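Local coordinates for protein putative drug/sodium antiporter (Escherichia coli, PDB 4Z3N) that probably exports the genotoxin colibactin across the cell membrane as a MATE-family transporter, possibly by antiport, at residues L407-V421 against V435-L449. Numbering follows the deposited sequence.
With OLC ((2R)-2,3-dihydroxypropyl (9Z)-octadec-9-enoate), chain B; OLC ((2R)-2,3-dihydroxypropyl (9Z)-octadec-9-enoate), chain C.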
loop_
_atom_site.group_PDB
_atom_site.type_symbol
_atom_site.label_atom_id
_atom_site.label_comp_id
_atom_site.label_asym_id
_atom_site.label_seq_id
_atom_site.Cartn_x
_atom_site.Cartn_y
_atom_site.Cartn_z
ATOM N N LEU A 407 9.681 -5.856 -12.308
ATOM C CA LEU A 407 9.899 -5.331 -13.651
ATOM C C LEU A 407 8.911 -4.220 -14.028
ATOM O O LEU A 407 9.295 -3.219 -14.625
ATOM C CB LEU A 407 9.816 -6.456 -14.679
ATOM C CG LEU A 407 9.893 -5.955 -16.122
ATOM C CD1 LEU A 407 11.196 -5.153 -16.387
ATOM C CD2 LEU A 407 9.700 -7.113 -17.132
ATOM N N LEU A 408 7.640 -4.393 -13.676
ATOM C CA LEU A 408 6.619 -3.422 -14.046
ATOM C C LEU A 408 6.691 -2.186 -13.156
ATOM O O LEU A 408 6.440 -1.069 -13.596
ATOM C CB LEU A 408 5.231 -4.060 -13.984
ATOM C CG LEU A 408 4.938 -5.026 -15.141
ATOM C CD1 LEU A 408 3.737 -5.922 -14.838
ATOM C CD2 LEU A 408 4.741 -4.262 -16.440
ATOM N N THR A 409 7.054 -2.382 -11.900
ATOM C CA THR A 409 7.197 -1.256 -10.996
ATOM C C THR A 409 8.429 -0.409 -11.361
ATOM O O THR A 409 8.418 0.815 -11.236
ATOM C CB THR A 409 7.286 -1.739 -9.557
ATOM O OG1 THR A 409 6.128 -2.531 -9.273
ATOM C CG2 THR A 409 7.319 -0.564 -8.601
ATOM N N LEU A 410 9.485 -1.066 -11.822
ATOM C CA LEU A 410 10.699 -0.374 -12.232
ATOM C C LEU A 410 10.461 0.397 -13.504
ATOM O O LEU A 410 10.964 1.503 -13.693
ATOM C CB LEU A 410 11.837 -1.365 -12.441
ATOM C CG LEU A 410 12.462 -1.912 -11.168
ATOM C CD1 LEU A 410 13.496 -2.965 -11.523
ATOM C CD2 LEU A 410 13.075 -0.769 -10.383
ATOM N N MET A 411 9.694 -0.223 -14.385
ATOM C CA MET A 411 9.340 0.367 -15.658
ATOM C C MET A 411 8.466 1.587 -15.439
ATOM O O MET A 411 8.513 2.526 -16.221
ATOM C CB MET A 411 8.622 -0.659 -16.535
ATOM C CG MET A 411 8.479 -0.246 -17.998
ATOM S SD MET A 411 10.042 -0.333 -18.897
ATOM C CE MET A 411 11.029 -1.210 -17.683
ATOM N N ARG A 412 7.651 1.569 -14.387
ATOM C CA ARG A 412 6.770 2.709 -14.108
ATOM C C ARG A 412 7.466 3.869 -13.385
ATOM O O ARG A 412 7.287 5.016 -13.762
ATOM C CB ARG A 412 5.530 2.270 -13.309
ATOM C CG ARG A 412 4.405 3.299 -13.367
ATOM C CD ARG A 412 3.111 2.898 -12.651
ATOM N NE ARG A 412 3.298 2.509 -11.252
ATOM C CZ ARG A 412 3.153 1.265 -10.791
ATOM N NH1 ARG A 412 2.810 0.290 -11.621
ATOM N NH2 ARG A 412 3.353 0.995 -9.497
ATOM N N HIS A 413 8.219 3.581 -12.328
ATOM C CA HIS A 413 8.832 4.649 -11.527
ATOM C C HIS A 413 10.294 5.037 -11.805
ATOM O O HIS A 413 10.739 6.056 -11.304
ATOM C CB HIS A 413 8.710 4.295 -10.043
ATOM C CG HIS A 413 7.299 4.296 -9.543
ATOM N ND1 HIS A 413 6.532 3.156 -9.468
ATOM C CD2 HIS A 413 6.501 5.311 -9.134
ATOM C CE1 HIS A 413 5.328 3.462 -9.015
ATOM N NE2 HIS A 413 5.285 4.764 -8.806
ATOM N N VAL A 414 11.042 4.260 -12.585
ATOM C CA VAL A 414 12.473 4.559 -12.762
ATOM C C VAL A 414 13.020 4.551 -14.201
ATOM O O VAL A 414 13.491 5.572 -14.678
ATOM C CB VAL A 414 13.341 3.591 -11.937
ATOM C CG1 VAL A 414 14.812 3.843 -12.231
ATOM C CG2 VAL A 414 13.073 3.772 -10.479
ATOM N N PHE A 415 12.982 3.401 -14.871
ATOM C CA PHE A 415 13.650 3.214 -16.165
ATOM C C PHE A 415 13.325 4.207 -17.305
ATOM O O PHE A 415 14.132 4.403 -18.217
ATOM C CB PHE A 415 13.363 1.800 -16.668
ATOM C CG PHE A 415 14.140 0.733 -15.944
ATOM C CD1 PHE A 415 15.447 0.966 -15.539
ATOM C CD2 PHE A 415 13.565 -0.502 -15.669
ATOM C CE1 PHE A 415 16.157 -0.011 -14.873
ATOM C CE2 PHE A 415 14.275 -1.475 -15.011
ATOM C CZ PHE A 415 15.569 -1.236 -14.605
ATOM N N ILE A 416 12.151 4.819 -17.261
ATOM C CA ILE A 416 11.697 5.704 -18.331
ATOM C C ILE A 416 11.658 7.135 -17.822
ATOM O O ILE A 416 12.189 8.052 -18.458
ATOM C CB ILE A 416 10.302 5.308 -18.900
ATOM C CG1 ILE A 416 10.312 3.873 -19.432
ATOM C CG2 ILE A 416 9.921 6.237 -20.055
ATOM C CD1 ILE A 416 11.053 3.731 -20.742
ATOM N N SER A 417 10.941 7.313 -16.717
ATOM C CA SER A 417 10.754 8.599 -16.056
ATOM C C SER A 417 12.022 9.425 -15.862
ATOM O O SER A 417 12.051 10.605 -16.226
ATOM C CB SER A 417 10.106 8.377 -14.690
ATOM O OG SER A 417 8.755 7.979 -14.835
ATOM N N VAL A 418 13.065 8.823 -15.292
ATOM C CA VAL A 418 14.292 9.569 -14.993
ATOM C C VAL A 418 14.949 10.164 -16.253
ATOM O O VAL A 418 15.160 11.370 -16.325
ATOM C CB VAL A 418 15.310 8.694 -14.240
ATOM C CG1 VAL A 418 16.679 9.321 -14.272
ATOM C CG2 VAL A 418 14.864 8.495 -12.808
ATOM N N PRO A 419 15.275 9.324 -17.249
ATOM C CA PRO A 419 15.913 9.859 -18.466
ATOM C C PRO A 419 15.033 10.838 -19.244
ATOM O O PRO A 419 15.550 11.771 -19.844
ATOM C CB PRO A 419 16.200 8.601 -19.308
ATOM C CG PRO A 419 15.309 7.529 -18.736
ATOM C CD PRO A 419 15.172 7.853 -17.273
ATOM N N VAL A 420 13.719 10.627 -19.235
ATOM C CA VAL A 420 12.795 11.503 -19.959
ATOM C C VAL A 420 12.588 12.841 -19.232
ATOM O O VAL A 420 12.477 13.888 -19.860
ATOM C CB VAL A 420 11.423 10.801 -20.190
ATOM C CG1 VAL A 420 10.329 11.812 -20.542
ATOM C CG2 VAL A 420 11.554 9.750 -21.284
ATOM N N VAL A 421 12.545 12.806 -17.908
ATOM C CA VAL A 421 12.427 14.028 -17.142
ATOM C C VAL A 421 13.653 14.874 -17.385
ATOM O O VAL A 421 13.546 16.078 -17.630
ATOM C CB VAL A 421 12.280 13.767 -15.635
ATOM C CG1 VAL A 421 12.707 14.998 -14.840
ATOM C CG2 VAL A 421 10.856 13.387 -15.313
ATOM N N VAL A 435 9.066 18.112 -15.849
ATOM C CA VAL A 435 8.963 17.095 -14.826
ATOM C C VAL A 435 7.623 16.367 -14.934
ATOM O O VAL A 435 7.571 15.142 -15.058
ATOM C CB VAL A 435 9.090 17.700 -13.406
ATOM C CG1 VAL A 435 9.007 16.594 -12.352
ATOM C CG2 VAL A 435 10.383 18.500 -13.261
ATOM N N TYR A 436 6.541 17.139 -14.888
ATOM C CA TYR A 436 5.195 16.598 -14.958
ATOM C C TYR A 436 5.023 15.631 -16.141
ATOM O O TYR A 436 4.504 14.516 -15.979
ATOM C CB TYR A 436 4.185 17.725 -15.073
ATOM C CG TYR A 436 4.162 18.685 -13.924
ATOM C CD1 TYR A 436 4.662 18.338 -12.681
ATOM C CD2 TYR A 436 3.614 19.951 -14.085
ATOM C CE1 TYR A 436 4.612 19.240 -11.615
ATOM C CE2 TYR A 436 3.558 20.853 -13.046
ATOM C CZ TYR A 436 4.054 20.499 -11.815
ATOM O OH TYR A 436 3.979 21.420 -10.802
ATOM N N PHE A 437 5.456 16.047 -17.327
ATOM C CA PHE A 437 5.280 15.197 -18.491
ATOM C C PHE A 437 6.211 13.985 -18.424
ATOM O O PHE A 437 5.803 12.858 -18.707
ATOM C CB PHE A 437 5.508 15.975 -19.792
ATOM C CG PHE A 437 4.309 16.750 -20.245
ATOM C CD1 PHE A 437 3.189 16.087 -20.743
ATOM C CD2 PHE A 437 4.288 18.140 -20.165
ATOM C CE1 PHE A 437 2.062 16.794 -21.163
ATOM C CE2 PHE A 437 3.166 18.857 -20.581
ATOM C CZ PHE A 437 2.050 18.181 -21.081
ATOM N N GLY A 438 7.457 14.218 -18.037
ATOM C CA GLY A 438 8.431 13.155 -18.024
ATOM C C GLY A 438 8.022 12.072 -17.055
ATOM O O GLY A 438 8.085 10.882 -17.370
ATOM N N ALA A 439 7.573 12.500 -15.880
ATOM C CA ALA A 439 7.314 11.600 -14.771
ATOM C C ALA A 439 6.179 10.624 -15.071
ATOM O O ALA A 439 6.215 9.476 -14.628
ATOM C CB ALA A 439 7.012 12.402 -13.512
ATOM N N MET A 440 5.184 11.064 -15.836
ATOM C CA MET A 440 4.052 10.194 -16.152
ATOM C C MET A 440 4.298 9.287 -17.381
ATOM O O MET A 440 3.538 8.360 -17.646
ATOM C CB MET A 440 2.780 11.035 -16.345
ATOM C CG MET A 440 2.694 11.819 -17.641
ATOM S SD MET A 440 1.109 12.692 -17.786
ATOM C CE MET A 440 1.341 13.466 -19.387
ATOM N N SER A 441 5.382 9.528 -18.106
ATOM C CA SER A 441 5.706 8.720 -19.281
ATOM C C SER A 441 6.030 7.252 -18.943
ATOM O O SER A 441 5.855 6.388 -19.771
ATOM C CB SER A 441 6.880 9.355 -20.060
ATOM O OG SER A 441 8.098 9.238 -19.343
ATOM N N GLY A 442 6.507 6.985 -17.735
ATOM C CA GLY A 442 6.702 5.624 -17.275
ATOM C C GLY A 442 5.404 4.846 -17.119
ATOM O O GLY A 442 5.373 3.638 -17.336
ATOM N N THR A 443 4.331 5.543 -16.744
ATOM C CA THR A 443 3.014 4.930 -16.586
ATOM C C THR A 443 2.469 4.456 -17.919
ATOM O O THR A 443 1.696 3.497 -17.998
ATOM C CB THR A 443 1.996 5.926 -15.923
ATOM O OG1 THR A 443 2.249 5.994 -14.515
ATOM C CG2 THR A 443 0.542 5.486 -16.140
ATOM N N PHE A 444 2.842 5.146 -18.983
ATOM C CA PHE A 444 2.288 4.752 -20.268
ATOM C C PHE A 444 3.042 3.556 -20.844
ATOM O O PHE A 444 2.422 2.567 -21.211
ATOM C CB PHE A 444 2.231 5.962 -21.204
ATOM C CG PHE A 444 1.196 6.971 -20.765
ATOM C CD1 PHE A 444 -0.165 6.675 -20.861
ATOM C CD2 PHE A 444 1.573 8.172 -20.186
ATOM C CE1 PHE A 444 -1.127 7.584 -20.422
ATOM C CE2 PHE A 444 0.617 9.084 -19.745
ATOM C CZ PHE A 444 -0.733 8.787 -19.868
ATOM N N VAL A 445 4.370 3.617 -20.842
ATOM C CA VAL A 445 5.202 2.500 -21.264
ATOM C C VAL A 445 4.848 1.205 -20.496
ATOM O O VAL A 445 4.618 0.149 -21.091
ATOM C CB VAL A 445 6.699 2.858 -21.077
ATOM C CG1 VAL A 445 7.614 1.754 -21.600
ATOM C CG2 VAL A 445 7.004 4.139 -21.797
ATOM N N ALA A 446 4.789 1.315 -19.174
ATOM C CA ALA A 446 4.424 0.210 -18.302
ATOM C C ALA A 446 3.010 -0.336 -18.576
ATOM O O ALA A 446 2.738 -1.518 -18.365
ATOM C CB ALA A 446 4.553 0.652 -16.839
ATOM N N ALA A 447 2.105 0.520 -19.042
ATOM C CA ALA A 447 0.749 0.078 -19.376
ATOM C C ALA A 447 0.813 -0.709 -20.673
ATOM O O ALA A 447 0.155 -1.721 -20.841
ATOM C CB ALA A 447 -0.186 1.251 -19.501
ATOM N N LEU A 448 1.650 -0.236 -21.579
ATOM C CA LEU A 448 1.959 -0.969 -22.782
ATOM C C LEU A 448 2.553 -2.349 -22.485
ATOM O O LEU A 448 2.190 -3.339 -23.135
ATOM C CB LEU A 448 2.920 -0.158 -23.653
ATOM C CG LEU A 448 2.307 0.465 -24.908
ATOM C CD1 LEU A 448 3.364 1.246 -25.707
ATOM C CD2 LEU A 448 1.644 -0.609 -25.760
ATOM N N LEU A 449 3.477 -2.407 -21.529
ATOM C CA LEU A 449 4.115 -3.674 -21.177
ATOM C C LEU A 449 3.085 -4.637 -20.624
ATOM O O LEU A 449 2.957 -5.746 -21.124
ATOM C CB LEU A 449 5.253 -3.481 -20.169
ATOM C CG LEU A 449 6.133 -4.713 -19.865
ATOM C CD1 LEU A 449 6.619 -5.424 -21.127
ATOM C CD2 LEU A 449 7.330 -4.316 -19.003
HETATM C C18 OLC B . 1.584 3.435 -6.768
HETATM C C10 OLC B . 0.636 10.210 -12.293
HETATM C C9 OLC B . 0.406 10.646 -11.038
HETATM C C17 OLC B . 1.225 4.692 -7.535
HETATM C C11 OLC B . 1.785 9.266 -12.596
HETATM C C8 OLC B . -0.066 12.074 -10.820
HETATM C C24 OLC B . 8.825 10.194 -11.721
HETATM C C16 OLC B . 2.193 4.863 -8.684
HETATM C C12 OLC B . 2.584 8.908 -11.350
HETATM C C7 OLC B . -0.357 12.361 -9.357
HETATM C C15 OLC B . 1.793 6.055 -9.544
HETATM C C13 OLC B . 2.917 7.416 -11.362
HETATM C C6 OLC B . 0.929 12.577 -8.583
HETATM C C14 OLC B . 3.039 6.821 -9.970
HETATM C C5 OLC B . 1.854 13.519 -9.325
HETATM C C4 OLC B . 3.284 13.322 -8.841
HETATM C C3 OLC B . 3.643 11.849 -8.836
HETATM C C2 OLC B . 5.144 11.634 -8.782
HETATM C C21 OLC B . 6.687 9.083 -11.083
HETATM C C1 OLC B . 5.504 10.310 -9.444
HETATM C C22 OLC B . 8.109 8.865 -11.571
HETATM O O19 OLC B . 4.733 9.361 -9.439
HETATM O O25 OLC B . 10.141 10.077 -11.218
HETATM O O23 OLC B . 8.814 8.065 -10.642
HETATM O O20 OLC B . 6.672 10.201 -10.213
HETATM C C9 OLC C . -3.495 10.855 -21.343
HETATM C C8 OLC C . -2.596 11.901 -20.705
HETATM C C7 OLC C . -2.528 13.146 -21.567
HETATM C C6 OLC C . -2.476 14.382 -20.684
HETATM C C5 OLC C . -2.313 15.611 -21.557
HETATM C C4 OLC C . -2.519 16.876 -20.737
HETATM C C3 OLC C . -1.864 18.074 -21.418
HETATM C C2 OLC C . -2.583 19.349 -21.021
HETATM C C1 OLC C . -1.580 20.445 -20.722
#
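Ser417 and Gly438, Arg412 and Gly442, and Val421 and Gly438 meet across an antiparallel hairpin of the last two predicted transmembrane helices of the MATE fold. The first helical run is broken around Ile416, between helix 407-413 and helix 417-421, and the latter runs against helix 435-449 at 146°. Their axes approach to 7.5 Å, which is close for two helices and consistent with Gly438 and Gly442, which have no side chain, facing the partner. The CA atoms of Val421 and Gly438 lie 4.2 Å apart. Arg412 O comes within 3.6 Å of Gly442 CA, beside a kink where the regular i-to-i-4 bonds of Gly442 N and Thr443 N are missing. On the buried flank, Ser417 OG donates a hydrogen bond to Ala439 O (3.0 Å). This donor stands 38° out of the carbonyl plane, so it misses the lone-pair direction. The glycerol end of a monoolein lies against Ser417 and Ala439, and its O23 donates to His413 O at 2.9 Å. Its chain runs on past Thr443 and Arg412, whose aliphatic CG and CD lie against Thr443 OG1 while NH1 is held by Ser389 of helix 382-399.

At the far end Leu408 and Leu449 pack closely, CD2 to CD2 at 3.6 Å. The outer flank is looser, made of partly exposed side chains. Branches of Ile416 and Val445 meet end on, CG2 to CG2 at 4.0 Å. Met411, its chain bent at chi2 and chi3, crosses Val445 at about a right angle. On this same flank Ser441 faces the partner helix, but with chi1 at 70° its OG bonds back, in plane, to a lone pair of Gly438 O in its own helix, leaving OG against Ile416 CG2 and Val420 CG1, 3.6 Å from each.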